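Local structure of carbohydrate deacetylase (Enterococcus faecalis, 2I5I) at residues K6-A11 against V208-C213. The protein probably removes acetyl groups from acetylated carbohydrates during oligosaccharide breakdown, as a magnesium-dependent hydrolase of the YdjC family that forms homodimers. Numbering follows the deposited sequence.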
ATOM      1  N   LYS A   6      -8.303 -13.993  29.279  1.00 24.24           N
ATOM      2  CA  LYS A   6      -7.734 -13.669  27.963  1.00 24.23           C
ATOM      3  C   LYS A   6      -7.706 -14.924  27.106  1.00 31.69           C
ATOM      4  O   LYS A   6      -7.124 -15.948  27.479  1.00 30.47           O
ATOM      5  CB  LYS A   6      -6.348 -13.066  28.122  1.00 25.49           C
ATOM      6  CG  LYS A   6      -6.374 -11.756  28.914  1.00 32.01           C
ATOM      7  CD  LYS A   6      -4.932 -11.314  29.132  1.00 41.92           C
ATOM      8  CE  LYS A   6      -4.608 -11.414  30.617  1.00 44.00           C
ATOM      9  NZ  LYS A   6      -4.959 -10.125  31.271  1.00 28.00           N
ATOM     10  N   LEU A   7      -8.362 -14.825  25.957  1.00 22.84           N
ATOM     11  CA  LEU A   7      -8.555 -15.946  25.067  1.00 22.19           C
ATOM     12  C   LEU A   7      -7.855 -15.702  23.717  1.00 22.31           C
ATOM     13  O   LEU A   7      -8.202 -14.780  23.005  1.00 19.48           O
ATOM     14  CB  LEU A   7     -10.034 -16.213  24.798  1.00 17.99           C
ATOM     15  CG  LEU A   7     -10.324 -17.344  23.818  1.00 18.13           C
ATOM     16  CD1 LEU A   7      -9.753 -18.669  24.310  1.00 25.41           C
ATOM     17  CD2 LEU A   7     -11.822 -17.530  23.572  1.00 21.53           C
ATOM     18  N   ILE A   8      -6.869 -16.531  23.458  1.00 19.70           N
ATOM     19  CA  ILE A   8      -6.131 -16.599  22.218  1.00 20.00           C
ATOM     20  C   ILE A   8      -6.796 -17.698  21.393  1.00 23.96           C
ATOM     21  O   ILE A   8      -6.912 -18.847  21.825  1.00 24.55           O
ATOM     22  CB  ILE A   8      -4.656 -16.905  22.488  1.00 21.27           C
ATOM     23  CG1 ILE A   8      -3.951 -15.885  23.374  1.00 21.50           C
ATOM     24  CG2 ILE A   8      -3.924 -17.105  21.170  1.00 23.36           C
ATOM     25  CD1 ILE A   8      -2.585 -16.345  23.827  1.00 21.22           C
ATOM     26  N   ILE A   9      -7.276 -17.359  20.220  1.00 23.00           N
ATOM     27  CA  ILE A   9      -7.857 -18.233  19.212  1.00 21.70           C
ATOM     28  C   ILE A   9      -6.871 -18.234  18.056  1.00 19.56           C
ATOM     29  O   ILE A   9      -6.683 -17.263  17.338  1.00 19.26           O
ATOM     30  CB  ILE A   9      -9.266 -17.791  18.783  1.00 21.26           C
ATOM     31  CG1 ILE A   9     -10.169 -17.638  19.992  1.00 20.52           C
ATOM     32  CG2 ILE A   9      -9.875 -18.738  17.765  1.00 20.85           C
ATOM     33  CD1 ILE A   9     -11.592 -17.231  19.728  1.00 21.71           C
ATOM     34  N   ASN A  10      -6.175 -19.369  17.964  1.00 18.92           N
ATOM     35  CA  ASN A  10      -5.022 -19.448  17.074  1.00 19.76           C
ATOM     36  C   ASN A  10      -5.314 -20.470  15.991  1.00 18.37           C
ATOM     37  O   ASN A  10      -5.609 -21.632  16.264  1.00 23.79           O
ATOM     38  CB  ASN A  10      -3.727 -19.838  17.809  1.00 18.64           C
ATOM     39  CG  ASN A  10      -2.527 -19.842  16.878  1.00 18.73           C
ATOM     40  OD1 ASN A  10      -1.751 -18.879  16.804  1.00 23.55           O
ATOM     41  ND2 ASN A  10      -2.377 -20.946  16.178  1.00 19.01           N
ATOM     42  N   ALA A  11      -5.189 -19.998  14.755  1.00 22.47           N
ATOM     43  CA  ALA A  11      -5.346 -20.866  13.596  1.00 16.62           C
ATOM     44  C   ALA A  11      -4.022 -21.526  13.259  1.00 14.22           C
ATOM     45  O   ALA A  11      -3.045 -20.842  12.945  1.00 19.43           O
ATOM     46  CB  ALA A  11      -5.845 -20.064  12.395  1.00 20.81           C
ATOM     47  N   VAL A 208      -4.900 -16.785  31.062  1.00 28.32           N
ATOM     48  CA  VAL A 208      -4.744 -16.881  29.622  1.00 27.22           C
ATOM     49  C   VAL A 208      -5.037 -18.289  29.102  1.00 31.67           C
ATOM     50  O   VAL A 208      -4.477 -19.280  29.568  1.00 27.82           O
ATOM     51  CB  VAL A 208      -3.336 -16.487  29.157  1.00 28.65           C
ATOM     52  CG1 VAL A 208      -3.258 -16.488  27.634  1.00 23.15           C
ATOM     53  CG2 VAL A 208      -2.946 -15.119  29.705  1.00 31.85           C
ATOM     54  N   PHE A 209      -5.908 -18.343  28.100  1.00 21.84           N
ATOM     55  CA  PHE A 209      -6.391 -19.553  27.491  1.00 20.24           C
ATOM     56  C   PHE A 209      -6.155 -19.537  25.974  1.00 29.02           C
ATOM     57  O   PHE A 209      -6.221 -18.457  25.381  1.00 26.05           O
ATOM     58  CB  PHE A 209      -7.882 -19.759  27.742  1.00 20.16           C
ATOM     59  CG  PHE A 209      -8.274 -19.698  29.208  1.00 30.20           C
ATOM     60  CD1 PHE A 209      -8.313 -18.491  29.876  1.00 29.19           C
ATOM     61  CD2 PHE A 209      -8.585 -20.861  29.880  1.00 39.68           C
ATOM     62  CE1 PHE A 209      -8.655 -18.435  31.214  1.00 35.26           C
ATOM     63  CE2 PHE A 209      -8.930 -20.820  31.220  1.00 37.83           C
ATOM     64  CZ  PHE A 209      -8.960 -19.610  31.877  1.00 33.24           C
ATOM     65  N   GLU A 210      -5.894 -20.708  25.412  1.00 25.74           N
ATOM     66  CA  GLU A 210      -5.727 -20.836  23.966  1.00 22.70           C
ATOM     67  C   GLU A 210      -6.691 -21.891  23.441  1.00 25.28           C
ATOM     68  O   GLU A 210      -6.717 -23.042  23.883  1.00 22.02           O
ATOM     69  CB  GLU A 210      -4.298 -21.186  23.547  1.00 19.51           C
ATOM     70  CG  GLU A 210      -4.172 -21.276  22.030  1.00 23.22           C
ATOM     71  CD  GLU A 210      -2.788 -21.551  21.506  1.00 28.03           C
ATOM     72  OE1 GLU A 210      -1.851 -21.707  22.318  1.00 27.75           O
ATOM     73  OE2 GLU A 210      -2.607 -21.623  20.265  1.00 26.44           O
ATOM     74  N   ILE A 211      -7.505 -21.469  22.471  1.00 22.71           N
ATOM     75  CA  ILE A 211      -8.232 -22.455  21.678  1.00 21.06           C
ATOM     76  C   ILE A 211      -7.583 -22.543  20.304  1.00 21.34           C
ATOM     77  O   ILE A 211      -7.467 -21.521  19.619  1.00 24.58           O
ATOM     78  CB  ILE A 211      -9.705 -22.056  21.506  1.00 24.98           C
ATOM     79  CG1 ILE A 211     -10.567 -22.171  22.757  1.00 28.18           C
ATOM     80  CG2 ILE A 211     -10.299 -22.853  20.348  1.00 22.87           C
ATOM     81  CD1 ILE A 211     -11.801 -21.279  22.726  1.00 31.73           C
ATOM     82  N   ASN A 212      -7.127 -23.715  19.858  1.00 22.75           N
ATOM     83  CA  ASN A 212      -6.525 -23.745  18.518  1.00 18.55           C
ATOM     84  C   ASN A 212      -7.600 -24.216  17.530  1.00 23.87           C
ATOM     85  O   ASN A 212      -8.676 -24.730  17.881  1.00 22.99           O
ATOM     86  CB  ASN A 212      -5.268 -24.590  18.446  1.00 21.62           C
ATOM     87  CG  ASN A 212      -5.479 -26.082  18.447  1.00 23.29           C
ATOM     88  OD1 ASN A 212      -6.360 -26.563  19.163  1.00 30.78           O
ATOM     89  ND2 ASN A 212      -4.680 -26.810  17.684  1.00 29.00           N
ATOM     90  N   CYS A 213      -7.291 -23.987  16.250  1.00 22.60           N
ATOM     91  CA  CYS A 213      -8.267 -24.347  15.222  1.00 18.99           C
ATOM     92  C   CYS A 213      -7.583 -24.444  13.859  1.00 19.49           C
ATOM     93  O   CYS A 213      -6.437 -24.035  13.746  1.00 20.57           O
ATOM     94  CB  CYS A 213      -9.406 -23.333  15.172  1.00 20.73           C
ATOM     95  SG  CYS A 213      -8.900 -21.608  14.966  1.00 23.39           S
TER
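Two neighbouring strands, 6-11 and 208-213, pair in parallel within the buried sheet of this protein. The evidence is a run of five backbone hydrogen bonds, alternating in direction, from Phe209 N to Lys6 O (2.8 Å) at the start to Cys213 N to Asn10 O (2.9 Å) at the end. The last is the most bent, 132° at the hydrogen, whereas Ile8 N meets Phe209 O at 174°. On the face carrying Leu7, Phe209 and Ile211, Leu7 has CG anti to its backbone N, and the Leu7 and Ile211 side chains cross obliquely, CD1 meeting CD1 at 3.7 Å; Leu198 and Leu197 of helix 191-203 cover this pair. The opposite face turns polar toward the C-terminal ends. There the extended Glu210 lies alongside Asn10, with OE2 3.2 Å from Asn10 CB and the carboxylate and amide planes 73° apart. Tyr258 and Arg156 hold that carboxylate and Ser35 holds Asn10 OD1, while Asn10 ND2 bonds weakly to Asp12 and Thr37. Asn212 ND2 bonds Asp12, and its side chain lies about 9 Å from that of His130, a predicted Mg(2+) ligand. Such parallel pairing, with helix 191-203 packed against one face, is consistent with the barrel-like alpha/beta fold of YdjC deacetylases.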